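Local coordinates for secreted protein (Streptomyces lividans TK24, PDB 5LXZ) that probably catalyses oxidation as a secreted copper-radical enzyme of the galactose oxidase-like AA5 family, using a mononuclear copper site with tyrosine and histidine ligands, at residues Lys123-Pro128 against Val148-Ala153; Lys132-Glu137 against Arg194-Ser199; Gly188-Tyr193 against Tyr207-Lys212. The protein carries 1 engineered substitution. All blocks are in the same frame, centred on the assembly; numbering follows the deposited sequence.

Contact 1 of 3, residues Lys123-Pro128 against Val148-Ala153; sequences KPITLP and VLVPRA
The flat groups that meet here are peptide units, and every N-H that crosses reaches its acceptor in the plane of the carbonyl. Ile125 and Val150 form one antiparallel hydrogen-bonded pair, with Ile125 N to Val150 O at 3.0 Å and Val150 N to Ile125 O at 2.9 Å. Leu127 and Val148 form the next, again with two bonds; Leu127 N lies 2.9 Å from Val148 O. Thr126 and Leu149 make the non-hydrogen-bonded pair between them. There Thr126 CA approaches Val148 O at 3.2 Å in a CA-H...O contact.

Ile125, Leu127, Val148 and Val150 share one face. Ile125 and Val150 run side by side, Ile125 CG2 3.9 Å from Val150 CB. Ile125 CG1 is anti to the backbone N (chi1 -177°), so its longer branch leads away from the partner strand. Val148 CG1 sits between its own N and carbonyl carbon and meets Leu127 CB at 3.9 Å. On the exposed other face, Leu149 CD1 crosses obliquely to Thr126 OG1 at 3.3 Å.

The face of Ile125 and Val150 packs on strand 111-118. Leu127 and Val150 touch Val116, while Ile125 and Val150 touch Asn118. Val148 reaches Ile174 of strand 164-177. Asn118 ND2 also bonds Lys123 O and Pro151 O, tying this two-stranded antiparallel pair to the neighbouring barrel strand.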
loop_
_atom_site.group_PDB
_atom_site.type_symbol
_atom_site.label_atom_id
_atom_site.label_comp_id
_atom_site.label_asym_id
_atom_site.label_seq_id
_atom_site.Cartn_x
_atom_site.Cartn_y
_atom_site.Cartn_z
ATOM N N LYS A 123 42.351 -1.310 -0.180
ATOM C CA LYS A 123 42.376 -2.208 0.951
ATOM C C LYS A 123 40.982 -2.391 1.538
ATOM O O LYS A 123 40.116 -1.506 1.404
ATOM C CB LYS A 123 43.368 -1.747 2.028
ATOM C CG LYS A 123 43.133 -0.382 2.619
ATOM C CD LYS A 123 44.199 -0.011 3.649
ATOM C CE LYS A 123 43.936 1.362 4.259
ATOM N NZ LYS A 123 42.868 1.347 5.307
ATOM N N PRO A 124 40.756 -3.555 2.163
ATOM C CA PRO A 124 39.568 -3.768 2.956
ATOM C C PRO A 124 39.790 -3.120 4.285
ATOM O O PRO A 124 40.889 -2.675 4.595
ATOM C CB PRO A 124 39.530 -5.286 3.114
ATOM C CG PRO A 124 40.991 -5.654 3.208
ATOM C CD PRO A 124 41.654 -4.732 2.218
ATOM N N ILE A 125 38.751 -3.058 5.096
ATOM C CA ILE A 125 38.918 -2.582 6.436
ATOM C C ILE A 125 38.118 -3.487 7.359
ATOM O O ILE A 125 36.993 -3.885 7.036
ATOM C CB ILE A 125 38.516 -1.072 6.561
ATOM C CG1 ILE A 125 38.777 -0.562 7.967
ATOM C CG2 ILE A 125 37.058 -0.848 6.100
ATOM C CD1 ILE A 125 38.675 0.951 8.128
ATOM N N THR A 126 38.707 -3.809 8.491
ATOM C CA THR A 126 38.042 -4.602 9.495
ATOM C C THR A 126 37.728 -3.692 10.657
ATOM O O THR A 126 38.603 -3.020 11.208
ATOM C CB THR A 126 38.884 -5.853 9.906
ATOM O OG1 THR A 126 38.915 -6.744 8.783
ATOM C CG2 THR A 126 38.228 -6.567 11.077
ATOM N N LEU A 127 36.454 -3.669 11.045
ATOM C CA LEU A 127 36.065 -2.953 12.213
ATOM C C LEU A 127 35.833 -3.982 13.309
ATOM O O LEU A 127 34.975 -4.853 13.156
ATOM C CB LEU A 127 34.775 -2.166 11.944
ATOM C CG LEU A 127 34.862 -1.225 10.744
ATOM C CD1 LEU A 127 33.495 -0.611 10.474
ATOM C CD2 LEU A 127 35.900 -0.130 10.956
ATOM N N PRO A 128 36.572 -3.879 14.422
ATOM C CA PRO A 128 36.351 -4.842 15.494
ATOM C C PRO A 128 34.987 -4.810 16.141
ATOM O O PRO A 128 34.257 -3.796 16.099
ATOM C CB PRO A 128 37.394 -4.435 16.565
ATOM C CG PRO A 128 37.726 -3.011 16.266
ATOM C CD PRO A 128 37.524 -2.811 14.795
ATOM N N VAL A 148 33.586 -7.030 11.626
ATOM C CA VAL A 148 33.137 -7.065 10.259
ATOM C C VAL A 148 34.266 -6.714 9.316
ATOM O O VAL A 148 35.017 -5.733 9.545
ATOM C CB VAL A 148 31.918 -6.136 9.987
ATOM C CG1 VAL A 148 32.229 -4.670 10.299
ATOM C CG2 VAL A 148 31.395 -6.319 8.546
ATOM N N LEU A 149 34.340 -7.510 8.260
ATOM C CA LEU A 149 35.281 -7.354 7.188
ATOM C C LEU A 149 34.564 -6.676 6.050
ATOM O O LEU A 149 33.663 -7.255 5.439
ATOM C CB LEU A 149 35.782 -8.720 6.723
ATOM C CG LEU A 149 36.652 -8.681 5.469
ATOM C CD1 LEU A 149 37.947 -7.968 5.833
ATOM C CD2 LEU A 149 36.922 -10.090 4.951
ATOM N N VAL A 150 34.956 -5.440 5.765
ATOM C CA VAL A 150 34.353 -4.689 4.697
ATOM C C VAL A 150 35.311 -4.746 3.534
ATOM O O VAL A 150 36.441 -4.261 3.666
ATOM C CB VAL A 150 34.112 -3.212 5.081
ATOM C CG1 VAL A 150 33.227 -2.564 4.019
ATOM C CG2 VAL A 150 33.517 -3.089 6.468
ATOM N N PRO A 151 34.883 -5.343 2.417
ATOM C CA PRO A 151 35.839 -5.535 1.310
ATOM C C PRO A 151 36.273 -4.229 0.710
ATOM O O PRO A 151 35.611 -3.179 0.877
ATOM C CB PRO A 151 35.062 -6.338 0.258
ATOM C CG PRO A 151 33.728 -6.659 0.862
ATOM C CD PRO A 151 33.533 -5.855 2.103
ATOM N N ARG A 152 37.393 -4.286 -0.005
ATOM C CA ARG A 152 37.831 -3.188 -0.832
ATOM C C ARG A 152 36.716 -2.784 -1.773
ATOM O O ARG A 152 35.899 -3.603 -2.169
ATOM C CB ARG A 152 39.089 -3.576 -1.648
ATOM C CG ARG A 152 38.866 -4.548 -2.790
ATOM C CD ARG A 152 40.193 -5.031 -3.373
ATOM N NE ARG A 152 40.013 -5.514 -4.744
ATOM C CZ ARG A 152 39.851 -6.793 -5.087
ATOM N NH1 ARG A 152 39.859 -7.740 -4.159
ATOM N NH2 ARG A 152 39.687 -7.130 -6.363
ATOM N N ALA A 153 36.683 -1.503 -2.110
ATOM C CA ALA A 153 35.884 -1.010 -3.197
ATOM C C ALA A 153 36.365 -1.674 -4.485
ATOM O O ALA A 153 37.550 -1.894 -4.640
ATOM C CB ALA A 153 35.990 0.496 -3.290
#

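Contact 2 of 3, residues Lys132-Glu137 against Arg194-Ser199; sequences KFTGKE and RVQGLS. With PO4 (phosphate ion), chain F.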
loop_
_atom_site.group_PDB
_atom_site.type_symbol
_atom_site.label_atom_id
_atom_site.label_comp_id
_atom_site.label_asym_id
_atom_site.label_seq_id
_atom_site.Cartn_x
_atom_site.Cartn_y
_atom_site.Cartn_z
ATOM N N LYS A 132 31.724 1.683 17.448
ATOM C CA LYS A 132 30.598 2.587 17.654
ATOM C C LYS A 132 30.280 3.311 16.368
ATOM O O LYS A 132 31.183 3.777 15.670
ATOM C CB LYS A 132 30.935 3.607 18.709
ATOM C CG LYS A 132 30.899 3.061 20.122
ATOM C CD LYS A 132 31.377 4.074 21.140
ATOM C CE LYS A 132 31.192 3.552 22.561
ATOM N NZ LYS A 132 31.304 4.701 23.497
ATOM N N PHE A 133 28.983 3.357 16.046
ATOM C CA PHE A 133 28.468 3.982 14.833
ATOM C C PHE A 133 27.494 5.023 15.318
ATOM O O PHE A 133 26.596 4.696 16.084
ATOM C CB PHE A 133 27.718 2.959 14.001
ATOM C CG PHE A 133 28.559 1.867 13.459
ATOM C CD1 PHE A 133 28.791 0.726 14.227
ATOM C CD2 PHE A 133 29.087 1.940 12.174
ATOM C CE1 PHE A 133 29.556 -0.308 13.704
ATOM C CE2 PHE A 133 29.856 0.894 11.645
ATOM C CZ PHE A 133 30.080 -0.221 12.428
ATOM N N THR A 134 27.642 6.279 14.870
ATOM C CA THR A 134 26.789 7.380 15.356
ATOM C C THR A 134 26.081 8.023 14.162
ATOM O O THR A 134 26.715 8.382 13.187
ATOM C CB THR A 134 27.608 8.399 16.141
ATOM O OG1 THR A 134 28.230 7.721 17.237
ATOM C CG2 THR A 134 26.767 9.500 16.685
ATOM N N GLY A 135 24.759 8.172 14.263
ATOM C CA GLY A 135 23.985 8.687 13.147
ATOM C C GLY A 135 24.294 10.159 12.967
ATOM O O GLY A 135 24.176 10.971 13.901
ATOM N N LYS A 136 24.663 10.541 11.758
ATOM C CA LYS A 136 25.065 11.922 11.527
ATOM C C LYS A 136 23.899 12.902 11.677
ATOM O O LYS A 136 24.086 14.056 12.078
ATOM C CB LYS A 136 25.737 12.035 10.163
ATOM C CG LYS A 136 27.043 11.279 10.163
ATOM C CD LYS A 136 27.632 11.207 8.773
ATOM C CE LYS A 136 28.901 10.383 8.765
ATOM N NZ LYS A 136 29.455 10.254 7.412
ATOM N N GLU A 137 22.712 12.448 11.339
ATOM C CA GLU A 137 21.502 13.233 11.589
ATOM C C GLU A 137 20.910 12.934 12.959
ATOM O O GLU A 137 20.583 13.863 13.715
ATOM C CB GLU A 137 20.479 12.982 10.491
ATOM C CG GLU A 137 19.215 13.793 10.598
ATOM C CD GLU A 137 18.090 13.262 9.739
ATOM O OE1 GLU A 137 17.920 12.025 9.652
ATOM O OE2 GLU A 137 17.347 14.121 9.207
ATOM N N ARG A 194 28.627 7.697 11.263
ATOM C CA ARG A 194 30.052 7.903 11.422
ATOM C C ARG A 194 30.629 6.737 12.218
ATOM O O ARG A 194 30.067 6.344 13.187
ATOM C CB ARG A 194 30.304 9.235 12.154
ATOM C CG ARG A 194 31.753 9.719 11.996
ATOM C CD ARG A 194 32.005 10.984 12.817
ATOM N NE ARG A 194 32.122 10.705 14.233
ATOM C CZ ARG A 194 33.246 10.354 14.865
ATOM N NH1 ARG A 194 34.358 10.161 14.193
ATOM N NH2 ARG A 194 33.227 10.146 16.170
ATOM N N VAL A 195 31.761 6.200 11.769
ATOM C CA VAL A 195 32.470 5.158 12.503
ATOM C C VAL A 195 33.447 5.802 13.458
ATOM O O VAL A 195 34.413 6.437 13.025
ATOM C CB VAL A 195 33.238 4.245 11.543
ATOM C CG1 VAL A 195 33.949 3.136 12.331
ATOM C CG2 VAL A 195 32.287 3.663 10.510
ATOM N N GLN A 196 33.187 5.661 14.747
ATOM C CA GLN A 196 34.050 6.291 15.751
ATOM C C GLN A 196 35.440 5.639 15.778
ATOM O O GLN A 196 35.569 4.436 15.651
ATOM C CB GLN A 196 33.439 6.195 17.130
ATOM C CG GLN A 196 32.142 6.957 17.277
ATOM C CD GLN A 196 31.707 7.114 18.718
ATOM O OE1 GLN A 196 32.510 6.956 19.677
ATOM N NE2 GLN A 196 30.443 7.433 18.900
ATOM N N GLY A 197 36.464 6.471 15.925
ATOM C CA GLY A 197 37.832 5.980 16.072
ATOM C C GLY A 197 38.657 5.921 14.816
ATOM O O GLY A 197 39.841 5.686 14.908
ATOM N N LEU A 198 38.056 6.139 13.647
ATOM C CA LEU A 198 38.811 6.294 12.420
ATOM C C LEU A 198 39.220 7.770 12.219
ATOM O O LEU A 198 38.550 8.694 12.705
ATOM C CB LEU A 198 37.969 5.840 11.233
ATOM C CG LEU A 198 37.387 4.423 11.266
ATOM C CD1 LEU A 198 36.646 4.165 9.963
ATOM C CD2 LEU A 198 38.473 3.363 11.443
ATOM N N SER A 199 40.292 7.992 11.463
ATOM C CA SER A 199 40.729 9.347 11.122
ATOM C C SER A 199 41.238 9.351 9.702
ATOM O O SER A 199 41.356 8.292 9.071
ATOM C CB SER A 199 41.814 9.861 12.088
ATOM O OG SER A 199 42.807 8.874 12.310
HETATM P P PO4 F . 30.035 11.985 16.975
HETATM O O1 PO4 F . 31.241 11.485 17.759
HETATM O O2 PO4 F . 29.855 11.140 15.755
HETATM O O3 PO4 F . 28.827 11.960 17.923
HETATM O O4 PO4 F . 30.249 13.401 16.591
HETATM O O HOH W 1 34.461 2.724 17.516
#
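Gln196 has CG anti to its carbonyl carbon (chi1 -65°), and the chain then runs extended to the amide. Thr134 OG1 is likewise anti to the carbonyl carbon, beside its own backbone N. These two torsions bring the amide obliquely across to the hydroxyl. Gln196 NE2 donates to Thr134 OG1 at 2.8 Å, with OG1 almost in the amide plane. Gln196 OE1 points to the aliphatic chain of Lys132 and meets Lys132 CD at 3.4 Å.

Arg194 starts with CG anti to the backbone N and bends at chi3 (75°). The bend presents NE and NH2 to a phosphate ion, probably from the crystallisation liquor. Arg194 NE to phosphate O2 is 2.8 Å and nearly straight (173°), with O2 at the edge of the guanidinium, in its plane. Arg194 NH2 reaches phosphate O1 at 2.9 Å. Lys136 lies alongside the root of Arg194, Lys136 CE 3.8 Å from Arg194 CB, and its NZ goes on to Asn192 OD1.

The backbones are antiparallel. Thr134 and Arg194 exchange two bonds, Thr134 N to Arg194 O being 3.0 Å. Gln196 N to Lys132 O, at 2.9 Å, extends the pairing into the type II turn of Val195 to Leu198. A water joins Lys132 N to Gln196 O. On the buried face Phe133 and Val195 lie side by side and pack with Leu127.

Thr134 OG1 is gripped twice, since Thr141 OG1 is its second partner. The Gln196 donor would probably polarise that hydroxyl. The paired Arg194 donors suit an anion, but a phosphate of this likely origin is no evidence of a natural ligand.

Contact 3 of 3, residues Gly188-Tyr193 against Tyr207-Lys212; sequences GTEDNY and YGIAQK. With EDO (1,2-ethanediol), chain Q.
Backbone hydrogen bonds come first. Asp191 N meets Ala210 O at 3.0 Å, nearly along the C=O axis, and Ala210 N returns the bond to Asp191 O. Tyr193 N is 2.7 Å from Gly208 O but comes from above the carbonyl plane, 38° out of it. Gly208 N answers on a lone pair of Tyr193 O at 2.9 Å. Asn192 and Ile209 form the non-hydrogen-bonded pair between these two.

Among side-chain polar contacts, Gln211 NE2 donates to Glu190 OE1 at 2.9 Å, reaching it from above the carboxylate plane. The amide and carboxylate planes stand 90° apart. Glu190 is extended, whereas Gln211 is bent at chi2. Gln211 OE1 is held by Gly319 N. Glu190 OE2 accepts a very short bond, 2.4 Å, from O2 of an ethanediol that probably came from the crystallisation liquor. An alanine at Glu190 removes the carboxylate that Gln211 NE2 donates to, and would probably loosen the hold on the Gln211 amide.

The two strands are antiparallel neighbours in the sheet of the GlxA beta barrel domain, joined in the chain through helix 200-205. Strand 206-210 lies between strands 191-195 and 111-118.

Packing differs on the two faces. Tyr193 CE1 lies 3.8 Å from Ala210 CB, and both side chains touch Met114. Gly208 packs closely against Tyr193 CB. On the other face Asn192 ND2 approaches Tyr207 CD2 at 3.5 Å, with amide and ring planes 20° apart, while Asn192 OD1 accepts from Lys136 NZ. Tyr207 itself stacks on His117.

One water links the loop ends. It lies within hydrogen-bonding distance of Thr189 O and Gln211 O, and in the Tyr193 ring plane, 2.6 Å from Tyr193 OH. Asn138 ND2 also bonds that hydroxyl.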
loop_
_atom_site.group_PDB
_atom_site.type_symbol
_atom_site.label_atom_id
_atom_site.label_comp_id
_atom_site.label_asym_id
_atom_site.label_seq_id
_atom_site.Cartn_x
_atom_site.Cartn_y
_atom_site.Cartn_z
ATOM N N GLY A 188 14.089 5.661 13.652
ATOM C CA GLY A 188 12.943 5.287 12.831
ATOM C C GLY A 188 13.122 5.472 11.344
ATOM O O GLY A 188 12.238 5.104 10.603
ATOM N N THR A 189 14.249 6.014 10.916
ATOM C CA THR A 189 14.491 6.245 9.491
ATOM C C THR A 189 15.950 5.950 9.197
ATOM O O THR A 189 16.769 5.851 10.108
ATOM C CB THR A 189 14.168 7.691 9.068
ATOM O OG1 THR A 189 14.977 8.639 9.799
ATOM C CG2 THR A 189 12.690 7.981 9.283
ATOM N N GLU A 190 16.271 5.854 7.918
ATOM C CA GLU A 190 17.641 5.659 7.496
ATOM C C GLU A 190 18.528 6.813 7.950
ATOM O O GLU A 190 18.137 7.982 7.881
ATOM C CB GLU A 190 17.674 5.606 5.982
ATOM C CG GLU A 190 19.047 5.418 5.354
ATOM C CD GLU A 190 19.007 5.531 3.851
ATOM O OE1 GLU A 190 18.212 4.780 3.259
ATOM O OE2 GLU A 190 19.806 6.334 3.288
ATOM N N ASP A 191 19.764 6.502 8.306
ATOM C CA ASP A 191 20.777 7.516 8.505
ATOM C C ASP A 191 22.130 6.989 8.008
ATOM O O ASP A 191 22.273 5.808 7.758
ATOM C CB ASP A 191 20.844 8.008 9.962
ATOM C CG ASP A 191 21.421 9.408 10.110
ATOM O OD1 ASP A 191 21.745 10.105 9.079
ATOM O OD2 ASP A 191 21.542 9.837 11.286
ATOM N N ASN A 192 23.037 7.924 7.816
ATOM C CA ASN A 192 24.436 7.686 7.525
ATOM C C ASN A 192 25.162 7.799 8.836
ATOM O O ASN A 192 24.953 8.788 9.595
ATOM C CB ASN A 192 24.915 8.738 6.522
ATOM C CG ASN A 192 26.326 8.558 6.062
ATOM O OD1 ASN A 192 27.235 8.447 6.849
ATOM N ND2 ASN A 192 26.521 8.673 4.747
ATOM N N TYR A 193 25.999 6.816 9.132
ATOM C CA TYR A 193 26.607 6.666 10.438
ATOM C C TYR A 193 28.096 6.882 10.367
ATOM O O TYR A 193 28.755 6.291 9.524
ATOM C CB TYR A 193 26.331 5.261 11.021
ATOM C CG TYR A 193 24.907 5.157 11.488
ATOM C CD1 TYR A 193 23.868 4.981 10.566
ATOM C CD2 TYR A 193 24.567 5.305 12.804
ATOM C CE1 TYR A 193 22.549 4.930 10.971
ATOM C CE2 TYR A 193 23.252 5.279 13.230
ATOM C CZ TYR A 193 22.227 5.088 12.313
ATOM O OH TYR A 193 20.905 5.116 12.764
ATOM N N TYR A 207 31.959 4.511 6.109
ATOM C CA TYR A 207 30.759 4.979 6.859
ATOM C C TYR A 207 29.694 3.912 6.807
ATOM O O TYR A 207 29.767 2.983 6.016
ATOM C CB TYR A 207 30.236 6.286 6.265
ATOM C CG TYR A 207 29.855 6.191 4.831
ATOM C CD1 TYR A 207 30.818 6.350 3.821
ATOM C CD2 TYR A 207 28.563 5.883 4.450
ATOM C CE1 TYR A 207 30.468 6.234 2.507
ATOM C CE2 TYR A 207 28.217 5.759 3.121
ATOM C CZ TYR A 207 29.177 5.923 2.156
ATOM O OH TYR A 207 28.788 5.810 0.833
ATOM N N GLY A 208 28.670 4.057 7.642
ATOM C CA GLY A 208 27.590 3.101 7.695
ATOM C C GLY A 208 26.317 3.698 7.155
ATOM O O GLY A 208 26.157 4.936 7.184
ATOM N N ILE A 209 25.480 2.849 6.627
ATOM C CA ILE A 209 24.067 3.208 6.334
ATOM C C ILE A 209 23.181 2.178 6.975
ATOM O O ILE A 209 23.372 0.982 6.773
ATOM C CB ILE A 209 23.761 3.273 4.830
ATOM C CG1 ILE A 209 24.696 4.260 4.141
ATOM C CG2 ILE A 209 22.282 3.636 4.599
ATOM C CD1 ILE A 209 24.350 5.711 4.284
ATOM N N ALA A 210 22.160 2.605 7.722
ATOM C CA ALA A 210 21.232 1.674 8.287
ATOM C C ALA A 210 19.850 2.251 8.139
ATOM O O ALA A 210 19.703 3.463 8.223
ATOM C CB ALA A 210 21.517 1.452 9.751
ATOM N N GLN A 211 18.882 1.375 7.966
ATOM C CA GLN A 211 17.482 1.711 8.142
ATOM C C GLN A 211 17.160 1.791 9.616
ATOM O O GLN A 211 18.077 1.876 10.455
ATOM C CB GLN A 211 16.605 0.690 7.421
ATOM C CG GLN A 211 16.887 0.577 5.956
ATOM C CD GLN A 211 16.695 1.874 5.234
ATOM O OE1 GLN A 211 15.741 2.626 5.508
ATOM N NE2 GLN A 211 17.639 2.200 4.379
ATOM N N LYS A 212 15.900 1.818 9.986
ATOM C CA LYS A 212 15.529 1.887 11.392
ATOM C C LYS A 212 16.266 0.853 12.245
ATOM O O LYS A 212 16.390 -0.316 11.870
ATOM C CB LYS A 212 14.038 1.767 11.596
ATOM C CG LYS A 212 13.448 0.449 11.220
ATOM C CD LYS A 212 12.054 0.275 11.819
ATOM C CE LYS A 212 11.663 -1.195 11.655
ATOM N NZ LYS A 212 10.373 -1.550 12.307
HETATM C C1 EDO Q . 19.768 9.326 0.263
HETATM O O1 EDO Q . 19.012 10.535 0.274
HETATM C C2 EDO Q . 19.020 8.366 1.161
HETATM O O2 EDO Q . 19.329 6.987 0.982
HETATM O O HOH W 2 18.814 4.380 11.335
#

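In the fold
All three contacts lie within the GlxA beta barrel domain, on the same side of the chain's centre. Contacts 2 and 3 are closest, with centres 11 Å apart. They share strand 191-195, which makes them one continuous piece of the barrel sheet. Contact 1 is a separate two-stranded sheet packed against that piece, its centre 15 Å from contact 2 and 18 Å from contact 3. Ile125 on Leu198 is one apolar touch between contacts 1 and 2; contacts 1 and 3 do not touch. Along the chain contact 1 closes before contact 3 opens, and the segments of contact 2 alternate with those of both. The Lys212 side chain of contact 3 is about 10 Å from a bound copper ion.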